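Local coordinates for protein soluble lytic murein transglycosylase (Pseudomonas aeruginosa, PDB 5OHU) that probably cleaves peptidoglycan glycan strands as a lytic transglycosylase, contributing to both exolytic and endolytic turnover of the bacterial cell wall, at residues A[380-385]-A[635-640]; A[372-377]-A[629-634]; A[568-573]-A[596-601]; A[340-345]-A[607-612]. All coordinates share one frame; numbering follows the deposited sequence.

Contact 1: A[380-385]-A[635-640]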
# COMPACT_ATOMS: atom_id res chain seq x y z
N ALA A 380 -14.16 -16.50 18.19
CA ALA A 380 -14.63 -16.47 19.57
C ALA A 380 -16.13 -16.17 19.63
O ALA A 380 -16.86 -16.78 20.42
CB ALA A 380 -13.85 -15.44 20.38
N ASP A 381 -16.60 -15.25 18.78
CA ASP A 381 -18.03 -14.97 18.74
C ASP A 381 -18.83 -16.20 18.35
O ASP A 381 -19.91 -16.44 18.90
CB ASP A 381 -18.32 -13.83 17.78
CG ASP A 381 -19.79 -13.63 17.55
OD1 ASP A 381 -20.45 -13.05 18.44
OD2 ASP A 381 -20.29 -14.07 16.49
N ARG A 382 -18.34 -16.99 17.39
CA ARG A 382 -19.08 -18.18 17.00
C ARG A 382 -19.11 -19.22 18.11
O ARG A 382 -20.07 -19.97 18.23
CB ARG A 382 -18.50 -18.79 15.72
CG ARG A 382 -18.57 -17.86 14.53
CD ARG A 382 -19.99 -17.90 13.96
NE ARG A 382 -20.16 -16.89 12.91
CZ ARG A 382 -21.28 -16.22 12.61
NH1 ARG A 382 -22.38 -16.41 13.32
NH2 ARG A 382 -21.29 -15.38 11.58
N LEU A 383 -18.07 -19.27 18.94
CA LEU A 383 -18.07 -20.13 20.11
C LEU A 383 -18.78 -19.50 21.31
O LEU A 383 -18.97 -20.19 22.31
CB LEU A 383 -16.62 -20.48 20.50
CG LEU A 383 -15.76 -21.36 19.59
CD1 LEU A 383 -14.30 -21.33 20.06
CD2 LEU A 383 -16.27 -22.80 19.55
N SER A 384 -19.14 -18.22 21.25
CA SER A 384 -19.70 -17.48 22.40
C SER A 384 -18.79 -17.58 23.63
O SER A 384 -19.24 -17.87 24.74
CB SER A 384 -21.11 -17.97 22.73
OG SER A 384 -21.97 -17.80 21.62
N VAL A 385 -17.51 -17.35 23.42
CA VAL A 385 -16.55 -17.30 24.52
C VAL A 385 -15.99 -15.89 24.57
O VAL A 385 -16.07 -15.15 23.58
CB VAL A 385 -15.44 -18.37 24.35
CG1 VAL A 385 -16.06 -19.78 24.27
CG2 VAL A 385 -14.58 -18.07 23.15
N HIS A 635 -28.10 -6.01 16.20
CA HIS A 635 -28.83 -5.49 15.05
C HIS A 635 -27.99 -5.44 13.79
O HIS A 635 -28.53 -5.11 12.73
CB HIS A 635 -29.39 -4.10 15.34
CG HIS A 635 -28.36 -3.02 15.39
ND1 HIS A 635 -27.61 -2.75 16.52
CD2 HIS A 635 -27.98 -2.11 14.46
CE1 HIS A 635 -26.81 -1.73 16.28
NE2 HIS A 635 -27.02 -1.31 15.04
N GLU A 636 -26.70 -5.75 13.87
CA GLU A 636 -25.80 -5.71 12.72
C GLU A 636 -25.56 -7.07 12.07
O GLU A 636 -24.99 -7.13 10.98
CB GLU A 636 -24.45 -5.10 13.14
CG GLU A 636 -24.55 -3.68 13.68
CD GLU A 636 -23.24 -3.19 14.32
OE1 GLU A 636 -23.03 -1.96 14.35
OE2 GLU A 636 -22.44 -4.05 14.79
N ARG A 637 -25.99 -8.17 12.71
CA ARG A 637 -25.57 -9.49 12.26
C ARG A 637 -26.16 -9.88 10.90
O ARG A 637 -25.58 -10.72 10.20
CB ARG A 637 -25.91 -10.53 13.33
CG ARG A 637 -25.38 -10.13 14.70
CD ARG A 637 -25.53 -11.21 15.75
NE ARG A 637 -24.65 -12.33 15.45
CZ ARG A 637 -23.50 -12.58 16.07
NH1 ARG A 637 -23.07 -11.79 17.05
NH2 ARG A 637 -22.78 -13.62 15.70
N TYR A 638 -27.32 -9.31 10.53
CA TYR A 638 -27.92 -9.50 9.21
C TYR A 638 -28.39 -8.16 8.68
O TYR A 638 -28.77 -7.28 9.45
CB TYR A 638 -29.15 -10.42 9.21
CG TYR A 638 -28.91 -11.86 9.53
CD1 TYR A 638 -28.42 -12.71 8.56
CD2 TYR A 638 -29.20 -12.37 10.79
CE1 TYR A 638 -28.18 -14.04 8.85
CE2 TYR A 638 -28.98 -13.70 11.08
CZ TYR A 638 -28.48 -14.53 10.09
OH TYR A 638 -28.25 -15.86 10.34
N PHE A 639 -28.38 -8.03 7.36
CA PHE A 639 -28.93 -6.85 6.71
C PHE A 639 -29.23 -7.17 5.24
O PHE A 639 -28.61 -8.05 4.64
CB PHE A 639 -28.02 -5.63 6.83
CG PHE A 639 -26.54 -5.93 6.71
CD1 PHE A 639 -25.93 -5.98 5.47
CD2 PHE A 639 -25.77 -6.11 7.85
CE1 PHE A 639 -24.58 -6.22 5.37
CE2 PHE A 639 -24.42 -6.35 7.75
CZ PHE A 639 -23.82 -6.40 6.50
N ASP A 640 -30.21 -6.44 4.70
CA ASP A 640 -30.84 -6.68 3.41
C ASP A 640 -30.65 -5.46 2.52
O ASP A 640 -30.08 -4.45 2.92
CB ASP A 640 -32.34 -6.98 3.57
CG ASP A 640 -32.62 -8.33 4.19
OD1 ASP A 640 -31.87 -8.78 5.08
OD2 ASP A 640 -33.63 -8.96 3.79
O HOH W 1 -25.36 -14.62 13.52
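Arg-637 and Asp-381 make the contact, and Arg-382 stands beside them. Arg-637 grips the carboxylate end-on with two nitrogens. NH2 of Arg-637 donates to OD2 of Asp-381 at 2.7 Å, and this bond uses the syn lone pair. NH1 of Arg-637 donates to OD1 of Asp-381 at 3.2 Å. Both bonds are nearly straight, with N-H...O angles of 164° and 163°. The two acceptors lie close to the guanidinium plane, and the carboxylate is turned only 28° from it. The paired bonds therefore limit rotation of both groups. Asp-381 reaches forward because its CG stands opposite its own nitrogen. The Arg-637 chain runs out extended and then bends at chi3, which brings the guanidinium edge round to the carboxylate.

Arg-382 adds a second positive group. Its NH1 lies 3.7 Å from NH2 of Arg-637, with the two guanidinium planes almost perpendicular. The Asp-381 carboxylate lies beside both guanidinium groups and probably balances their charge. Arg-382 is also salt-bridged through NH2 to Asp-596. A water accepts from NE of Arg-637 at 3.1 Å and weakly from NH1 of Arg-382, so the two arginines are also joined through solvent.

Ser-384, with positive phi, ends helix 374-383 in a Schellman motif. The 6→1 bond of the motif runs from Val-385 N to Ala-380 O, 3.1 Å. Asp-381 thus projects from the last turn of that helix. The arrangement is a bidentate Arg-Asp salt bridge at the surface, tying a helix C terminus to the C-terminal tail of this helical Slt fold.

Contact 2: A[372-377]-A[629-634]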
# COMPACT_ATOMS: atom_id res chain seq x y z
N ARG A 372 -5.31 -12.65 17.66
CA ARG A 372 -5.67 -11.33 18.14
C ARG A 372 -6.22 -10.41 17.05
O ARG A 372 -6.23 -9.19 17.23
CB ARG A 372 -4.47 -10.67 18.82
CG ARG A 372 -3.78 -11.57 19.83
CD ARG A 372 -3.24 -10.79 21.00
NE ARG A 372 -4.29 -10.01 21.65
CZ ARG A 372 -4.12 -9.31 22.77
NH1 ARG A 372 -2.94 -9.30 23.37
NH2 ARG A 372 -5.13 -8.63 23.29
N ASP A 373 -6.69 -10.96 15.93
CA ASP A 373 -7.16 -10.12 14.84
C ASP A 373 -8.66 -10.32 14.62
O ASP A 373 -9.34 -10.99 15.41
CB ASP A 373 -6.34 -10.38 13.57
CG ASP A 373 -6.63 -11.72 12.93
OD1 ASP A 373 -7.22 -12.61 13.58
OD2 ASP A 373 -6.26 -11.89 11.76
N PHE A 374 -9.16 -9.75 13.52
CA PHE A 374 -10.60 -9.78 13.23
C PHE A 374 -11.15 -11.20 13.20
O PHE A 374 -12.21 -11.46 13.78
CB PHE A 374 -10.86 -9.05 11.90
CG PHE A 374 -12.28 -9.18 11.39
CD1 PHE A 374 -13.29 -8.37 11.92
CD2 PHE A 374 -12.61 -10.12 10.41
CE1 PHE A 374 -14.60 -8.45 11.49
CE2 PHE A 374 -13.93 -10.20 9.95
CZ PHE A 374 -14.93 -9.37 10.50
N TYR A 375 -10.46 -12.13 12.53
CA TYR A 375 -10.98 -13.49 12.42
C TYR A 375 -10.89 -14.26 13.74
O TYR A 375 -11.67 -15.19 13.95
CB TYR A 375 -10.25 -14.24 11.30
CG TYR A 375 -10.48 -13.62 9.93
CD1 TYR A 375 -11.70 -13.81 9.27
CD2 TYR A 375 -9.51 -12.84 9.31
CE1 TYR A 375 -11.94 -13.23 8.02
CE2 TYR A 375 -9.74 -12.26 8.06
CZ TYR A 375 -10.95 -12.47 7.42
OH TYR A 375 -11.18 -11.90 6.18
N GLY A 376 -9.96 -13.91 14.63
CA GLY A 376 -9.99 -14.48 15.97
C GLY A 376 -11.21 -14.03 16.76
O GLY A 376 -11.83 -14.83 17.46
N PHE A 377 -11.57 -12.75 16.65
CA PHE A 377 -12.82 -12.28 17.25
C PHE A 377 -14.02 -13.04 16.70
O PHE A 377 -14.89 -13.48 17.46
CB PHE A 377 -12.98 -10.77 17.01
CG PHE A 377 -12.03 -9.92 17.83
CD1 PHE A 377 -12.10 -9.92 19.22
CD2 PHE A 377 -11.08 -9.13 17.21
CE1 PHE A 377 -11.23 -9.11 19.97
CE2 PHE A 377 -10.22 -8.35 17.93
CZ PHE A 377 -10.28 -8.33 19.31
N GLN A 629 -17.77 -3.75 23.78
CA GLN A 629 -18.22 -3.67 22.39
C GLN A 629 -18.00 -5.04 21.78
O GLN A 629 -16.84 -5.45 21.59
CB GLN A 629 -17.44 -2.58 21.65
CG GLN A 629 -17.75 -2.41 20.17
CD GLN A 629 -19.22 -2.21 19.88
OE1 GLN A 629 -19.93 -3.12 19.43
NE2 GLN A 629 -19.69 -1.01 20.11
N PRO A 630 -19.04 -5.80 21.49
CA PRO A 630 -18.86 -7.04 20.74
C PRO A 630 -18.41 -6.72 19.31
O PRO A 630 -18.61 -5.61 18.81
CB PRO A 630 -20.26 -7.66 20.74
CG PRO A 630 -21.21 -6.54 21.06
CD PRO A 630 -20.44 -5.50 21.81
N ILE A 631 -17.84 -7.72 18.63
CA ILE A 631 -17.31 -7.48 17.29
C ILE A 631 -18.40 -6.94 16.35
O ILE A 631 -18.14 -6.09 15.50
CB ILE A 631 -16.64 -8.74 16.73
CG1 ILE A 631 -15.92 -8.42 15.39
CG2 ILE A 631 -17.63 -9.89 16.55
CD1 ILE A 631 -14.66 -7.58 15.56
N VAL A 632 -19.64 -7.44 16.49
CA VAL A 632 -20.81 -6.80 15.89
C VAL A 632 -21.96 -6.86 16.88
O VAL A 632 -22.07 -7.77 17.71
CB VAL A 632 -21.27 -7.44 14.56
CG1 VAL A 632 -20.37 -7.01 13.40
CG2 VAL A 632 -21.35 -8.94 14.71
N ASP A 633 -22.85 -5.90 16.77
CA ASP A 633 -24.03 -5.83 17.61
C ASP A 633 -25.15 -6.70 17.05
O ASP A 633 -25.15 -7.06 15.86
CB ASP A 633 -24.48 -4.37 17.75
CG ASP A 633 -23.56 -3.59 18.67
OD1 ASP A 633 -23.24 -4.11 19.77
OD2 ASP A 633 -23.16 -2.48 18.29
N TRP A 634 -26.09 -7.06 17.93
CA TRP A 634 -27.24 -7.87 17.52
C TRP A 634 -27.89 -7.32 16.26
O TRP A 634 -28.19 -8.08 15.33
CB TRP A 634 -28.31 -7.92 18.62
CG TRP A 634 -27.85 -8.49 19.88
CD1 TRP A 634 -27.82 -7.87 21.10
CD2 TRP A 634 -27.39 -9.83 20.09
NE1 TRP A 634 -27.33 -8.72 22.05
CE2 TRP A 634 -27.07 -9.94 21.46
CE3 TRP A 634 -27.21 -10.94 19.24
CZ2 TRP A 634 -26.57 -11.12 22.02
CZ3 TRP A 634 -26.70 -12.12 19.79
CH2 TRP A 634 -26.39 -12.20 21.18
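Ile-631 packs its side chain against Phe-374 and Phe-377, which lie one turn apart at the start of helix 374-383. At the base, CB of Ile-631 approaches CB of Phe-377 at 4.2 Å. The CG2 branch is directed instead to Asp-381, with CG2 of Ile-631 4.2 Å from CB of Asp-381. The longer branch stands opposite the backbone nitrogen (chi1 -173°) and enters between the phenylalanines. Its CG1 is 4.1 Å from CE1 of Phe-374 and about as far from CB of Phe-377. The terminal CD1 of Ile-631 comes closest, 3.9 Å from CB of Phe-377. The same methyl is 4.0 Å from CD1 of Phe-374.

Phe-374 crosses the isoleucine at about a right angle and offers ring carbons. Phe-377 offers mainly its CB, since its ring leads away to an edge-to-face contact with Tyr-387. That tyrosine also binds Ile-631 N through its hydroxyl, and Arg-569 holds Ile-631 O.

The helix start is fixed by Asp-373 at the N-cap. Its OD1 accepts from Gly-376 N at 3.2 Å. CD2 of Phe-374 sits over the centre of the Tyr-375 ring, 3.9 Å above it. All three touching residues are buried. This is apolar core packing, in which an irregular loop after helix 605-624 inserts one isoleucine against the capped first turn of a helix.

Contact 3: A[568-573]-A[596-601]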
# COMPACT_ATOMS: atom_id res chain seq x y z
N ASN A 568 -25.99 0.99 11.42
CA ASN A 568 -25.19 -0.23 11.29
C ASN A 568 -23.74 0.18 11.08
O ASN A 568 -23.41 0.79 10.05
CB ASN A 568 -25.72 -1.08 10.13
CG ASN A 568 -24.93 -2.37 9.93
OD1 ASN A 568 -23.70 -2.38 9.98
ND2 ASN A 568 -25.64 -3.45 9.62
N ARG A 569 -22.87 -0.18 12.03
CA ARG A 569 -21.47 0.26 12.01
C ARG A 569 -20.68 -0.42 10.91
O ARG A 569 -19.71 0.16 10.40
CB ARG A 569 -20.81 -0.03 13.37
CG ARG A 569 -21.18 0.89 14.55
CD ARG A 569 -20.63 0.26 15.85
NE ARG A 569 -20.68 -1.21 15.78
CZ ARG A 569 -19.68 -2.01 16.07
NH1 ARG A 569 -18.49 -1.50 16.40
NH2 ARG A 569 -19.85 -3.33 15.95
N VAL A 570 -21.03 -1.65 10.55
CA VAL A 570 -20.36 -2.34 9.45
C VAL A 570 -20.53 -1.56 8.15
O VAL A 570 -19.56 -1.27 7.44
CB VAL A 570 -20.88 -3.77 9.30
CG1 VAL A 570 -20.11 -4.49 8.19
CG2 VAL A 570 -20.77 -4.53 10.62
N LEU A 571 -21.77 -1.24 7.81
CA LEU A 571 -22.03 -0.50 6.58
C LEU A 571 -21.48 0.92 6.67
O LEU A 571 -20.86 1.42 5.72
CB LEU A 571 -23.52 -0.48 6.30
CG LEU A 571 -24.14 -1.87 6.18
CD1 LEU A 571 -25.67 -1.77 6.11
CD2 LEU A 571 -23.59 -2.58 4.95
N ALA A 572 -21.71 1.59 7.80
CA ALA A 572 -21.26 2.97 7.93
C ALA A 572 -19.74 3.07 7.86
O ALA A 572 -19.20 4.01 7.27
CB ALA A 572 -21.78 3.58 9.23
N SER A 573 -19.03 2.10 8.45
CA SER A 573 -17.57 2.10 8.37
C SER A 573 -17.13 1.95 6.92
O SER A 573 -16.22 2.67 6.46
CB SER A 573 -16.96 0.99 9.23
OG SER A 573 -17.25 1.20 10.60
N ASP A 596 -20.66 -11.42 8.27
CA ASP A 596 -19.29 -11.85 7.98
C ASP A 596 -19.12 -12.22 6.50
O ASP A 596 -18.06 -11.95 5.92
CB ASP A 596 -18.88 -13.00 8.91
CG ASP A 596 -19.82 -14.19 8.85
OD1 ASP A 596 -20.86 -14.11 8.17
OD2 ASP A 596 -19.51 -15.22 9.49
N VAL A 597 -20.15 -12.78 5.86
CA VAL A 597 -20.10 -12.99 4.42
C VAL A 597 -20.01 -11.66 3.68
O VAL A 597 -19.22 -11.49 2.74
CB VAL A 597 -21.33 -13.81 3.95
CG1 VAL A 597 -21.37 -13.86 2.40
CG2 VAL A 597 -21.30 -15.22 4.52
N TRP A 598 -20.84 -10.69 4.08
CA TRP A 598 -20.82 -9.39 3.40
C TRP A 598 -19.45 -8.75 3.47
O TRP A 598 -18.93 -8.26 2.46
CB TRP A 598 -21.87 -8.44 3.98
CG TRP A 598 -21.96 -7.18 3.14
CD1 TRP A 598 -22.67 -7.02 1.98
CD2 TRP A 598 -21.30 -5.93 3.38
NE1 TRP A 598 -22.50 -5.74 1.49
CE2 TRP A 598 -21.67 -5.05 2.33
CE3 TRP A 598 -20.46 -5.45 4.39
CZ2 TRP A 598 -21.22 -3.74 2.27
CZ3 TRP A 598 -20.01 -4.14 4.32
CH2 TRP A 598 -20.39 -3.30 3.26
N ILE A 599 -18.84 -8.75 4.66
CA ILE A 599 -17.51 -8.16 4.81
C ILE A 599 -16.51 -8.90 3.94
O ILE A 599 -15.70 -8.29 3.23
CB ILE A 599 -17.07 -8.16 6.28
CG1 ILE A 599 -17.82 -7.09 7.07
CG2 ILE A 599 -15.58 -7.83 6.37
CD1 ILE A 599 -18.00 -7.47 8.53
N GLU A 600 -16.55 -10.23 4.00
CA GLU A 600 -15.58 -11.04 3.27
C GLU A 600 -15.67 -10.81 1.77
O GLU A 600 -14.67 -10.95 1.05
CB GLU A 600 -15.79 -12.52 3.56
CG GLU A 600 -14.60 -13.35 3.16
CD GLU A 600 -13.32 -12.85 3.80
OE1 GLU A 600 -13.31 -12.74 5.07
OE2 GLU A 600 -12.37 -12.50 3.04
N THR A 601 -16.86 -10.47 1.26
CA THR A 601 -17.07 -10.35 -0.18
C THR A 601 -17.12 -8.90 -0.63
O THR A 601 -17.58 -8.62 -1.74
CB THR A 601 -18.34 -11.08 -0.62
OG1 THR A 601 -19.49 -10.51 0.02
CG2 THR A 601 -18.26 -12.59 -0.27
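Val-570, Leu-571, Trp-598 and Ile-599 join two helices of the lysozyme-like transglycosylase domain. The short segments 569-573 and 596-600 run nearly parallel, 14° apart, with their axes 11.4 Å from each other. The contacts across this distance are made by side chains.

The tight part centres on two methyl groups. CG1 of Val-570 lies 3.6 Å from CG1 of Ile-599, and the two side chains cross at about a right angle. Val-570 points this branch across the gap because CG1 stands opposite the backbone nitrogen (chi1 -177°). The same methyl is 3.9 Å from CZ3 of Trp-598. CD2 of Leu-571 makes a CH-pi contact over the indole face, 3.8 Å from the centroid of the six-membered ring of Trp-598 and 15° off its normal. The indole nitrogen NE1 is held by Trp-586 O.

The looser part is polar, and it is buried rather than open to solvent. Asp-596 points away from helix 569-573 and bonds to Tyr-345. Arg-569 reaches instead to Glu-636. The CB of Asn-568 is directed toward the other helix, but the residue makes no contact with it. It works within its own segment as N-cap, with OD1 of Asn-568 accepting from Leu-571 N at 3.1 Å from above the carbonyl plane. At the far end of the partner helix, Val-597 O receives two bonds from opposite faces of its plane. They come from Thr-601 N and from Thr-601 OG1, the latter at 2.9 Å.

Contact 4: A[340-345]-A[607-612]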
# COMPACT_ATOMS: atom_id res chain seq x y z
N THR A 340 -3.59 -18.72 7.06
CA THR A 340 -4.13 -17.44 7.53
C THR A 340 -5.34 -17.64 8.43
O THR A 340 -6.11 -18.60 8.31
CB THR A 340 -4.54 -16.58 6.35
OG1 THR A 340 -5.67 -17.19 5.71
CG2 THR A 340 -3.36 -16.47 5.36
N SER A 341 -5.52 -16.68 9.34
CA SER A 341 -6.70 -16.69 10.18
C SER A 341 -7.97 -16.59 9.35
O SER A 341 -9.00 -17.15 9.73
CB SER A 341 -6.63 -15.55 11.19
OG SER A 341 -6.34 -14.34 10.51
N ARG A 342 -7.92 -15.89 8.21
CA ARG A 342 -9.07 -15.78 7.32
C ARG A 342 -9.59 -17.15 6.89
O ARG A 342 -10.77 -17.47 7.07
CB ARG A 342 -8.69 -14.93 6.10
CG ARG A 342 -9.78 -14.93 5.04
CD ARG A 342 -9.37 -14.17 3.82
NE ARG A 342 -9.13 -12.76 4.14
CZ ARG A 342 -8.04 -12.11 3.76
NH1 ARG A 342 -7.10 -12.76 3.08
NH2 ARG A 342 -7.88 -10.84 4.08
N TRP A 343 -8.73 -17.97 6.30
CA TRP A 343 -9.27 -19.21 5.75
C TRP A 343 -9.40 -20.30 6.80
O TRP A 343 -10.19 -21.22 6.60
CB TRP A 343 -8.45 -19.67 4.54
CG TRP A 343 -8.56 -18.63 3.49
CD1 TRP A 343 -7.56 -17.81 3.00
CD2 TRP A 343 -9.77 -18.19 2.89
NE1 TRP A 343 -8.10 -16.92 2.10
CE2 TRP A 343 -9.45 -17.14 2.01
CE3 TRP A 343 -11.11 -18.61 2.98
CZ2 TRP A 343 -10.41 -16.50 1.24
CZ3 TRP A 343 -12.05 -17.97 2.22
CH2 TRP A 343 -11.70 -16.92 1.36
N ARG A 344 -8.68 -20.19 7.92
CA ARG A 344 -9.02 -21.05 9.06
C ARG A 344 -10.42 -20.71 9.55
O ARG A 344 -11.22 -21.61 9.85
CB ARG A 344 -7.99 -20.90 10.18
CG ARG A 344 -6.66 -21.61 9.90
CD ARG A 344 -5.74 -21.58 11.11
NE ARG A 344 -5.02 -20.32 11.13
CZ ARG A 344 -4.64 -19.66 12.23
NH1 ARG A 344 -4.92 -20.15 13.43
NH2 ARG A 344 -3.98 -18.51 12.10
N TYR A 345 -10.75 -19.42 9.62
CA TYR A 345 -12.10 -19.06 10.02
C TYR A 345 -13.12 -19.58 9.02
O TYR A 345 -14.12 -20.19 9.42
CB TYR A 345 -12.26 -17.54 10.18
CG TYR A 345 -13.71 -17.20 10.43
CD1 TYR A 345 -14.29 -17.42 11.70
CD2 TYR A 345 -14.52 -16.70 9.41
CE1 TYR A 345 -15.62 -17.16 11.94
CE2 TYR A 345 -15.86 -16.41 9.63
CZ TYR A 345 -16.40 -16.65 10.91
OH TYR A 345 -17.73 -16.37 11.14
N THR A 607 -11.14 -1.64 1.37
CA THR A 607 -12.31 -1.38 2.21
C THR A 607 -12.58 -2.57 3.13
O THR A 607 -12.97 -2.38 4.29
CB THR A 607 -13.51 -1.07 1.33
OG1 THR A 607 -13.18 0.04 0.49
CG2 THR A 607 -14.69 -0.70 2.19
N ARG A 608 -12.35 -3.79 2.64
CA ARG A 608 -12.54 -4.96 3.50
C ARG A 608 -11.63 -4.88 4.73
O ARG A 608 -12.09 -5.06 5.86
CB ARG A 608 -12.28 -6.25 2.73
CG ARG A 608 -12.26 -7.49 3.67
CD ARG A 608 -11.71 -8.76 3.03
NE ARG A 608 -12.34 -8.98 1.73
CZ ARG A 608 -11.73 -8.84 0.56
NH1 ARG A 608 -10.43 -8.50 0.48
NH2 ARG A 608 -12.43 -9.05 -0.55
N GLN A 609 -10.35 -4.55 4.51
CA GLN A 609 -9.42 -4.47 5.63
C GLN A 609 -9.73 -3.28 6.52
O GLN A 609 -9.62 -3.37 7.75
CB GLN A 609 -7.98 -4.38 5.12
CG GLN A 609 -6.93 -4.59 6.21
CD GLN A 609 -7.03 -5.99 6.82
OE1 GLN A 609 -7.03 -6.97 6.09
NE2 GLN A 609 -7.15 -6.08 8.16
N TYR A 610 -10.10 -2.15 5.92
CA TYR A 610 -10.56 -1.01 6.69
C TYR A 610 -11.66 -1.41 7.68
O TYR A 610 -11.56 -1.17 8.89
CB TYR A 610 -11.07 0.07 5.73
CG TYR A 610 -11.49 1.35 6.39
CD1 TYR A 610 -12.75 1.48 6.96
CD2 TYR A 610 -10.62 2.45 6.44
CE1 TYR A 610 -13.12 2.67 7.57
CE2 TYR A 610 -10.99 3.63 7.04
CZ TYR A 610 -12.24 3.74 7.60
OH TYR A 610 -12.62 4.92 8.19
N VAL A 611 -12.73 -2.03 7.17
CA VAL A 611 -13.85 -2.42 8.03
C VAL A 611 -13.40 -3.40 9.11
O VAL A 611 -13.75 -3.25 10.29
CB VAL A 611 -14.98 -3.02 7.16
CG1 VAL A 611 -16.04 -3.65 8.04
CG2 VAL A 611 -15.60 -1.93 6.24
N GLN A 612 -12.66 -4.43 8.72
CA GLN A 612 -12.22 -5.39 9.72
C GLN A 612 -11.35 -4.72 10.77
O GLN A 612 -11.47 -5.04 11.97
CB GLN A 612 -11.50 -6.56 9.07
CG GLN A 612 -12.40 -7.34 8.13
CD GLN A 612 -11.70 -8.54 7.50
OE1 GLN A 612 -10.47 -8.66 7.58
NE2 GLN A 612 -12.48 -9.43 6.88
O HOH W 2 -8.71 -9.05 5.66
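Arg-342 approaches Arg-608 directly and Gln-612 through a water, between helices 341-354 and 605-624. The direct approach is loose, with NH2 of Arg-342 4.5 Å from CD of Arg-608. Gln-609 lies near the edge of the Arg-342 guanidinium. One water completes the first shell. It accepts from NH2 of Arg-342 at the edge of the guanidinium, in its plane, and donates to OE1 of Gln-612 at 2.6 Å.

The arginine reaches this water on a chain that is extended through chi2 and then bends at chi3. Its other nitrogens are held further out. NE of Arg-342 bonds to the hydroxyl of Tyr-375, which also takes NE2 of Gln-612, so both ends of the water bridge share one second-shell residue. NH1 of Arg-342 is salt-bridged to Glu-311.

NH1 of Arg-608 is 5.0 Å from NH2 of Arg-342. Arg-608 is salt-bridged through NH1 to Asp-605, so each arginine has an acidic partner, which probably balances its charge.

CD of Arg-342 lies over one face of the Trp-343 indole, offset from its centre. Thr-340 is the N-cap of helix 341-354, and its OG1 accepts from Trp-343 N at 3.2 Å, with an N-H...O angle of 170°.

How the contacts relate
From the N terminus, the chain first passes 340-345, then 372-377 and 380-385 on helix 374-383. Much later, 568-573 and 596-601 close the short loop of contact 3. That loop lies wholly within the three long ones. Contact 4 closes next at 607-612, contact 2 at 629-634 and contact 1 at 635-640. Partners recur in the order in which the chain first met them, so the three long loops cross one another. Helix 374-383 serves contacts 1 and 2. Together the four contacts tie helices 341-354 and 374-383 to helices 569-578, 595-600 and 605-624 and the C-terminal tail. Contacts 1, 3 and 4 meet round Asp-596.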